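Local coordinates for protein novel Thermotoga maritima enzyme TM1112 (PDB 1O5U) that is of unknown function but belongs to the cupin family, whose small beta-barrels often house an enzyme active site, at residues 47-53 / 77-83; 56-60 / 92-96. All blocks are in the same frame, centred on the assembly; numbering follows the deposited sequence.

Contact 1. Residues 47-53 / 77-83; sequences YDTNETC and LVTFPKG
Strands 51-53 and 77-80 run antiparallel (163°, axes 4.6 Å apart). E51-F80 and C53-V78 are hydrogen-bonded pairs, each satisfying both backbone donors and acceptors: E51 N to F80 O 2.9 Å, F80 N to E51 O 2.7 Å, C53 N to V78 O and V78 N to C53 O both 2.8 Å. Between them, T52-T79 is non-hydrogen-bonded; both (m) share a weak OG1-OG1 bond (3.4 Å), their backbones bonding outward to N99 and K16. Beyond the strands, K82 N gives to N50 OD1 (2.9 Å) and G83 N to Y47 O (2.8 Å); within 47-53, T49 OG1 (p) gives to N50 O (2.8 Å). On the E51, C53, V78, F80 face, the Y47 and F80 rings (chi1 m) lie near parallel (6°) but slid apart, centroids 4.5 Å, F80 CB making a CH-pi contact 3.6 Å from the Y47 centroid; C53 SG lies at the F80 edge (4.0 Å to CE1). This cupin-barrel sheet continues through 93-100 beside 51-55 and 16-18 beside 77-80; helix 22-28 packs on L77.

Contact 2. Residues 56-60 / 92-96; sequences LEGKV and EPVRK
V94 sets its CG1 (chi1 m) 3.2 Å from V60 CG2 (chi1 t) and 3.9 Å from G58 CA, overlapping the bend where 56-60 passes 92-96. The chain turns corners at L56-E57 and E92, so strands 58-60 and 93-96 cross at 104°, axes 5.1 Å apart. Pairing is antiparallel. At one end R95 O accepts from both L56 N (2.8 Å) and E57 N (3.2 Å), and R95 N gives to E57 O (3.0 Å): a classic beta bulge (L56 phi/psi -84/-38). At the other, K59 N binds E92 O (3.2 Å) and E92 N binds K59 O (3.1 Å), the register shifting by one, a second beta bulge. G58, at 112/-175 and facing P93 and V94, needs to be glycine: a CB would clash with V94 CG1 and P93 O. E57, K59, E92 and R95 share a face, E57 CB and R95 CB 4.3 Å apart; the R95 guanidinium is salt-bridged to E37. K96 (chi1 p) turns away, its NZ covalently linked to an unidentified ligand. Bulges, glycine and corners mark where the chain crosses between the cupin beta-barrel's two sheets: 51-55 into 58-64 at 56-57, 85-90 back into 93-100 at 92.

Both contacts use the five-stranded sheet, in which strand 51-55 borders 93-100, but their centres lie about 17 Å apart, on opposite sides of the chain's centre. Contact 1 pairs two strands regularly inside that sheet and has the more buried residues, with aromatic and sulfur packing on one face and well-formed loop and side-chain hydrogen bonds at its end. Contact 2 sits where the chain passes between sheets: its pairing is broken, and charged residues fill its exposed face. The two meet at C53 SG and K96 NZ, packed 2.8 Å apart. An unidentified group, probably from the crystallisation liquor, is bonded to K96, and one lies near Y47, consistent with both contacts lining the barrel's pocket.

Contact 1. Residues 47-53 / 77-83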
ATOM      1  N   TYR A  47       1.835  -6.552  -9.380  1.00 38.87           N
ATOM      2  CA  TYR A  47       0.433  -6.523  -9.015  1.00 38.39           C
ATOM      3  C   TYR A  47      -0.320  -7.262 -10.111  1.00 39.44           C
ATOM      4  O   TYR A  47      -0.474  -6.754 -11.212  1.00 39.90           O
ATOM      5  CB  TYR A  47      -0.026  -5.089  -8.828  1.00 37.98           C
ATOM      6  CG  TYR A  47       0.562  -4.500  -7.580  1.00 35.46           C
ATOM      7  CD1 TYR A  47       1.744  -3.803  -7.600  1.00 35.69           C
ATOM      8  CD2 TYR A  47      -0.011  -4.754  -6.353  1.00 37.10           C
ATOM      9  CE1 TYR A  47       2.292  -3.303  -6.441  1.00 37.08           C
ATOM     10  CE2 TYR A  47       0.538  -4.255  -5.201  1.00 36.91           C
ATOM     11  CZ  TYR A  47       1.682  -3.549  -5.248  1.00 35.47           C
ATOM     12  OH  TYR A  47       2.240  -3.102  -4.087  1.00 35.57           O
ATOM     13  N   ASP A  48      -0.705  -8.501  -9.787  1.00 40.81           N
ATOM     14  CA  ASP A  48      -1.567  -9.380 -10.606  1.00 41.81           C
ATOM     15  C   ASP A  48      -2.965  -8.809 -10.793  1.00 41.04           C
ATOM     16  O   ASP A  48      -3.648  -9.070 -11.819  1.00 40.53           O
ATOM     17  CB  ASP A  48      -1.773 -10.708  -9.868  1.00 42.90           C
ATOM     18  CG  ASP A  48      -0.748 -11.736 -10.198  1.00 46.76           C
ATOM     19  OD1 ASP A  48       0.158 -11.470 -11.023  1.00 53.44           O
ATOM     20  OD2 ASP A  48      -0.779 -12.876  -9.675  1.00 46.99           O
ATOM     21  N   THR A  49      -3.428  -8.176  -9.719  1.00 40.48           N
ATOM     22  CA  THR A  49      -4.705  -7.481  -9.642  1.00 40.61           C
ATOM     23  C   THR A  49      -4.505  -6.019  -9.218  1.00 39.88           C
ATOM     24  O   THR A  49      -3.413  -5.598  -8.828  1.00 39.00           O
ATOM     25  CB  THR A  49      -5.621  -8.175  -8.595  1.00 40.04           C
ATOM     26  OG1 THR A  49      -5.088  -7.958  -7.286  1.00 39.72           O
ATOM     27  CG2 THR A  49      -5.639  -9.739  -8.775  1.00 42.07           C
ATOM     28  N   ASN A  50      -5.577  -5.244  -9.302  1.00 39.86           N
ATOM     29  CA  ASN A  50      -5.644  -3.974  -8.590  1.00 39.79           C
ATOM     30  C   ASN A  50      -5.613  -4.286  -7.105  1.00 39.28           C
ATOM     31  O   ASN A  50      -6.018  -5.349  -6.678  1.00 38.68           O
ATOM     32  CB  ASN A  50      -6.933  -3.207  -8.923  1.00 39.97           C
ATOM     33  CG  ASN A  50      -7.016  -2.763 -10.358  1.00 40.11           C
ATOM     34  OD1 ASN A  50      -6.089  -2.165 -10.912  1.00 38.43           O
ATOM     35  ND2 ASN A  50      -8.176  -3.010 -10.979  1.00 41.50           N
ATOM     36  N   GLU A  51      -5.080  -3.369  -6.310  1.00 40.04           N
ATOM     37  CA  GLU A  51      -5.002  -3.546  -4.877  1.00 40.03           C
ATOM     38  C   GLU A  51      -5.078  -2.208  -4.114  1.00 38.71           C
ATOM     39  O   GLU A  51      -4.433  -1.224  -4.491  1.00 38.39           O
ATOM     40  CB  GLU A  51      -3.684  -4.259  -4.520  1.00 41.13           C
ATOM     41  CG  GLU A  51      -3.631  -4.581  -3.050  1.00 41.83           C
ATOM     42  CD  GLU A  51      -2.651  -5.690  -2.747  1.00 45.87           C
ATOM     43  OE1 GLU A  51      -1.706  -5.825  -3.540  1.00 51.86           O
ATOM     44  OE2 GLU A  51      -2.881  -6.444  -1.757  1.00 51.77           O
ATOM     45  N   THR A  52      -5.935  -2.168  -3.104  1.00 37.40           N
ATOM     46  CA  THR A  52      -6.037  -1.031  -2.198  1.00 37.97           C
ATOM     47  C   THR A  52      -5.580  -1.466  -0.839  1.00 37.97           C
ATOM     48  O   THR A  52      -6.004  -2.534  -0.396  1.00 38.41           O
ATOM     49  CB  THR A  52      -7.500  -0.548  -2.137  1.00 38.74           C
ATOM     50  OG1 THR A  52      -7.892  -0.147  -3.462  1.00 40.55           O
ATOM     51  CG2 THR A  52      -7.641   0.713  -1.270  1.00 39.09           C
ATOM     52  N   CYS A  53      -4.720  -0.660  -0.202  1.00 37.28           N
ATOM     53  CA  CYS A  53      -4.072  -0.958   1.092  1.00 38.35           C
ATOM     54  C   CYS A  53      -4.361   0.240   1.987  1.00 38.22           C
ATOM     55  O   CYS A  53      -4.239   1.382   1.536  1.00 38.92           O
ATOM     56  CB  CYS A  53      -2.516  -1.091   0.886  1.00 37.71           C
ATOM     57  SG  CYS A  53      -2.258  -2.577  -0.178  1.00 44.08           S
ATOM     58  N   LEU A  77      -4.165   5.624   2.511  1.00 35.84           N
ATOM     59  CA  LEU A  77      -4.951   4.728   1.672  1.00 35.52           C
ATOM     60  C   LEU A  77      -4.279   4.769   0.317  1.00 36.90           C
ATOM     61  O   LEU A  77      -4.216   5.818  -0.329  1.00 36.73           O
ATOM     62  CB  LEU A  77      -6.351   5.205   1.564  1.00 36.01           C
ATOM     63  CG  LEU A  77      -7.315   4.254   0.838  1.00 35.03           C
ATOM     64  CD1 LEU A  77      -7.567   2.963   1.634  1.00 35.70           C
ATOM     65  CD2 LEU A  77      -8.603   4.984   0.601  1.00 36.03           C
ATOM     66  N   VAL A  78      -3.797   3.613  -0.133  1.00 36.37           N
ATOM     67  CA  VAL A  78      -2.977   3.515  -1.348  1.00 37.06           C
ATOM     68  C   VAL A  78      -3.598   2.543  -2.333  1.00 37.95           C
ATOM     69  O   VAL A  78      -4.087   1.494  -1.926  1.00 37.52           O
ATOM     70  CB  VAL A  78      -1.550   3.024  -1.039  1.00 38.89           C
ATOM     71  CG1 VAL A  78      -0.712   3.092  -2.307  1.00 38.23           C
ATOM     72  CG2 VAL A  78      -0.992   3.809   0.127  1.00 43.80           C
ATOM     73  N   THR A  79      -3.637   2.909  -3.631  1.00 37.37           N
ATOM     74  CA  THR A  79      -4.154   2.010  -4.658  1.00 37.36           C
ATOM     75  C   THR A  79      -3.083   1.746  -5.691  1.00 36.96           C
ATOM     76  O   THR A  79      -2.568   2.681  -6.307  1.00 35.68           O
ATOM     77  CB  THR A  79      -5.427   2.574  -5.302  1.00 38.87           C
ATOM     78  OG1 THR A  79      -6.419   2.768  -4.283  1.00 42.33           O
ATOM     79  CG2 THR A  79      -6.056   1.570  -6.283  1.00 38.97           C
ATOM     80  N   PHE A  80      -2.776   0.455  -5.874  1.00 35.93           N
ATOM     81  CA  PHE A  80      -1.815  -0.024  -6.851  1.00 36.25           C
ATOM     82  C   PHE A  80      -2.613  -0.612  -8.023  1.00 36.65           C
ATOM     83  O   PHE A  80      -3.508  -1.396  -7.762  1.00 37.36           O
ATOM     84  CB  PHE A  80      -0.979  -1.129  -6.231  1.00 36.13           C
ATOM     85  CG  PHE A  80      -0.177  -0.691  -5.066  1.00 36.64           C
ATOM     86  CD1 PHE A  80      -0.637  -0.884  -3.769  1.00 37.59           C
ATOM     87  CD2 PHE A  80       1.039  -0.057  -5.243  1.00 36.50           C
ATOM     88  CE1 PHE A  80       0.133  -0.481  -2.682  1.00 37.86           C
ATOM     89  CE2 PHE A  80       1.792   0.383  -4.145  1.00 36.13           C
ATOM     90  CZ  PHE A  80       1.312   0.166  -2.878  1.00 36.23           C
ATOM     91  N   PRO A  81      -2.290  -0.254  -9.272  1.00 36.82           N
ATOM     92  CA  PRO A  81      -2.969  -0.786 -10.459  1.00 38.06           C
ATOM     93  C   PRO A  81      -2.449  -2.123 -10.910  1.00 38.53           C
ATOM     94  O   PRO A  81      -1.239  -2.405 -10.828  1.00 38.59           O
ATOM     95  CB  PRO A  81      -2.633   0.239 -11.548  1.00 37.08           C
ATOM     96  CG  PRO A  81      -1.341   0.788 -11.165  1.00 38.60           C
ATOM     97  CD  PRO A  81      -1.250   0.723  -9.649  1.00 37.26           C
ATOM     98  N   LYS A  82      -3.357  -2.921 -11.443  1.00 39.65           N
ATOM     99  CA  LYS A  82      -2.992  -4.153 -12.119  1.00 39.15           C
ATOM    100  C   LYS A  82      -1.864  -3.911 -13.120  1.00 38.83           C
ATOM    101  O   LYS A  82      -1.885  -2.946 -13.886  1.00 39.08           O
ATOM    102  CB  LYS A  82      -4.208  -4.726 -12.826  1.00 39.68           C
ATOM    103  CG  LYS A  82      -3.973  -6.114 -13.382  1.00 40.38           C
ATOM    104  CD  LYS A  82      -5.276  -6.679 -13.917  1.00 41.08           C
ATOM    105  CE  LYS A  82      -5.057  -8.018 -14.590  1.00 42.74           C
ATOM    106  NZ  LYS A  82      -6.171  -8.948 -14.203  1.00 45.66           N
ATOM    107  N   GLY A  83      -0.864  -4.791 -13.101  1.00 38.88           N
ATOM    108  CA  GLY A  83       0.226  -4.733 -14.065  1.00 38.76           C
ATOM    109  C   GLY A  83       1.432  -3.912 -13.616  1.00 38.97           C
ATOM    110  O   GLY A  83       2.437  -3.867 -14.327  1.00 39.29           O
TER

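Contact 2. Residues 56-60 / 92-96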
ATOM      1  N   LEU A  56      -1.761   0.701   8.610  1.00 38.21           N
ATOM      2  CA  LEU A  56      -1.942   0.826  10.039  1.00 38.82           C
ATOM      3  C   LEU A  56      -0.669   1.287  10.737  1.00 38.45           C
ATOM      4  O   LEU A  56      -0.716   2.040  11.697  1.00 38.65           O
ATOM      5  CB  LEU A  56      -2.411  -0.528  10.637  1.00 38.96           C
ATOM      6  CG  LEU A  56      -3.788  -1.023  10.171  1.00 40.57           C
ATOM      7  CD1 LEU A  56      -4.104  -2.384  10.736  1.00 44.03           C
ATOM      8  CD2 LEU A  56      -4.858  -0.030  10.605  1.00 44.47           C
ATOM      9  N   GLU A  57       0.473   0.787  10.271  1.00 37.14           N
ATOM     10  CA  GLU A  57       1.772   1.120  10.807  1.00 37.94           C
ATOM     11  C   GLU A  57       2.804   0.996   9.713  1.00 37.02           C
ATOM     12  O   GLU A  57       2.653   0.191   8.812  1.00 36.37           O
ATOM     13  CB  GLU A  57       2.183   0.155  11.923  1.00 39.28           C
ATOM     14  CG  GLU A  57       1.250   0.074  13.115  1.00 42.07           C
ATOM     15  CD  GLU A  57       1.216   1.364  13.959  1.00 47.88           C
ATOM     16  OE1 GLU A  57       2.130   2.216  13.886  1.00 50.70           O
ATOM     17  OE2 GLU A  57       0.233   1.517  14.722  1.00 51.35           O
ATOM     18  N   GLY A  58       3.869   1.779   9.830  1.00 37.51           N
ATOM     19  CA  GLY A  58       5.036   1.575   8.990  1.00 38.08           C
ATOM     20  C   GLY A  58       5.316   2.658   7.990  1.00 36.90           C
ATOM     21  O   GLY A  58       4.668   3.710   8.003  1.00 37.53           O
ATOM     22  N   LYS A  59       6.316   2.405   7.184  1.00 37.43           N
ATOM     23  CA  LYS A  59       6.821   3.391   6.206  1.00 36.91           C
ATOM     24  C   LYS A  59       7.529   2.599   5.144  1.00 37.97           C
ATOM     25  O   LYS A  59       8.418   1.780   5.449  1.00 36.37           O
ATOM     26  CB  LYS A  59       7.789   4.372   6.821  1.00 38.39           C
ATOM     27  CG  LYS A  59       8.342   5.409   5.799  1.00 37.86           C
ATOM     28  CD  LYS A  59       9.295   6.359   6.401  1.00 38.80           C
ATOM     29  CE  LYS A  59       9.649   7.426   5.419  1.00 41.86           C
ATOM     30  NZ  LYS A  59      10.650   8.442   6.018  1.00 40.80           N
ATOM     31  N   VAL A  60       7.177   2.866   3.888  1.00 37.55           N
ATOM     32  CA  VAL A  60       7.723   2.167   2.747  1.00 38.20           C
ATOM     33  C   VAL A  60       8.038   3.157   1.651  1.00 38.46           C
ATOM     34  O   VAL A  60       7.256   4.080   1.445  1.00 39.15           O
ATOM     35  CB  VAL A  60       6.714   1.165   2.164  1.00 39.81           C
ATOM     36  CG1 VAL A  60       7.350   0.312   1.084  1.00 41.61           C
ATOM     37  CG2 VAL A  60       6.170   0.272   3.263  1.00 40.57           C
ATOM     38  N   GLU A  92      10.214   1.148   7.921  1.00 37.15           N
ATOM     39  CA  GLU A  92       9.666   0.824   9.247  1.00 37.87           C
ATOM     40  C   GLU A  92       8.682  -0.303   9.081  1.00 37.43           C
ATOM     41  O   GLU A  92       7.850  -0.260   8.167  1.00 36.59           O
ATOM     42  CB  GLU A  92       9.000   2.053   9.849  1.00 38.58           C
ATOM     43  CG  GLU A  92       9.978   3.214  10.021  1.00 41.24           C
ATOM     44  CD  GLU A  92       9.294   4.497  10.411  1.00 42.52           C
ATOM     45  OE1 GLU A  92       8.082   4.480  10.716  1.00 48.78           O
ATOM     46  OE2 GLU A  92      10.001   5.528  10.384  1.00 46.60           O
ATOM     47  N   PRO A  93       8.704  -1.311   9.956  1.00 37.74           N
ATOM     48  CA  PRO A  93       7.815  -2.469   9.788  1.00 37.72           C
ATOM     49  C   PRO A  93       6.378  -2.096   9.492  1.00 38.03           C
ATOM     50  O   PRO A  93       5.772  -1.267  10.201  1.00 37.70           O
ATOM     51  CB  PRO A  93       7.938  -3.198  11.129  1.00 38.99           C
ATOM     52  CG  PRO A  93       9.240  -2.814  11.608  1.00 38.41           C
ATOM     53  CD  PRO A  93       9.572  -1.457  11.138  1.00 38.01           C
ATOM     54  N   VAL A  94       5.819  -2.751   8.480  1.00 37.40           N
ATOM     55  CA  VAL A  94       4.504  -2.372   7.920  1.00 37.55           C
ATOM     56  C   VAL A  94       3.443  -3.307   8.397  1.00 38.31           C
ATOM     57  O   VAL A  94       3.706  -4.502   8.539  1.00 37.95           O
ATOM     58  CB  VAL A  94       4.509  -2.099   6.400  0.65 39.44           C
ATOM     59  CG1 VAL A  94       5.453  -1.012   6.107  0.65 42.21           C
ATOM     60  CG2 VAL A  94       4.863  -3.274   5.581  0.65 40.89           C
ATOM     61  N   ARG A  95       2.267  -2.751   8.716  1.00 37.56           N
ATOM     62  CA  ARG A  95       1.020  -3.496   8.951  1.00 37.87           C
ATOM     63  C   ARG A  95      -0.064  -2.811   8.161  1.00 37.67           C
ATOM     64  O   ARG A  95      -0.227  -1.601   8.233  1.00 37.05           O
ATOM     65  CB  ARG A  95       0.634  -3.561  10.419  1.00 37.22           C
ATOM     66  CG  ARG A  95      -0.614  -4.304  10.678  1.00 38.81           C
ATOM     67  CD  ARG A  95      -0.926  -4.498  12.158  1.00 40.76           C
ATOM     68  NE  ARG A  95       0.164  -5.153  12.846  1.00 40.02           N
ATOM     69  CZ  ARG A  95       0.646  -4.810  14.018  1.00 43.91           C
ATOM     70  NH1 ARG A  95       1.668  -5.483  14.503  1.00 42.34           N
ATOM     71  NH2 ARG A  95       0.133  -3.808  14.716  1.00 45.64           N
ATOM     72  N   LYS A  96      -0.803  -3.569   7.363  1.00 37.43           N
ATOM     73  CA  LYS A  96      -1.842  -2.963   6.532  1.00 37.11           C
ATOM     74  C   LYS A  96      -3.021  -3.877   6.358  1.00 37.30           C
ATOM     75  O   LYS A  96      -2.895  -5.130   6.471  1.00 36.20           O
ATOM     76  CB  LYS A  96      -1.265  -2.597   5.161  1.00 38.76           C
ATOM     77  CG  LYS A  96      -0.893  -3.737   4.332  1.00 40.56           C
ATOM     78  CD  LYS A  96      -0.101  -3.332   3.088  1.00 39.35           C
ATOM     79  CE  LYS A  96      -0.330  -4.359   1.986  1.00 42.96           C
ATOM     80  NZ  LYS A  96       0.076  -3.769   0.662  1.00 44.78           N
TER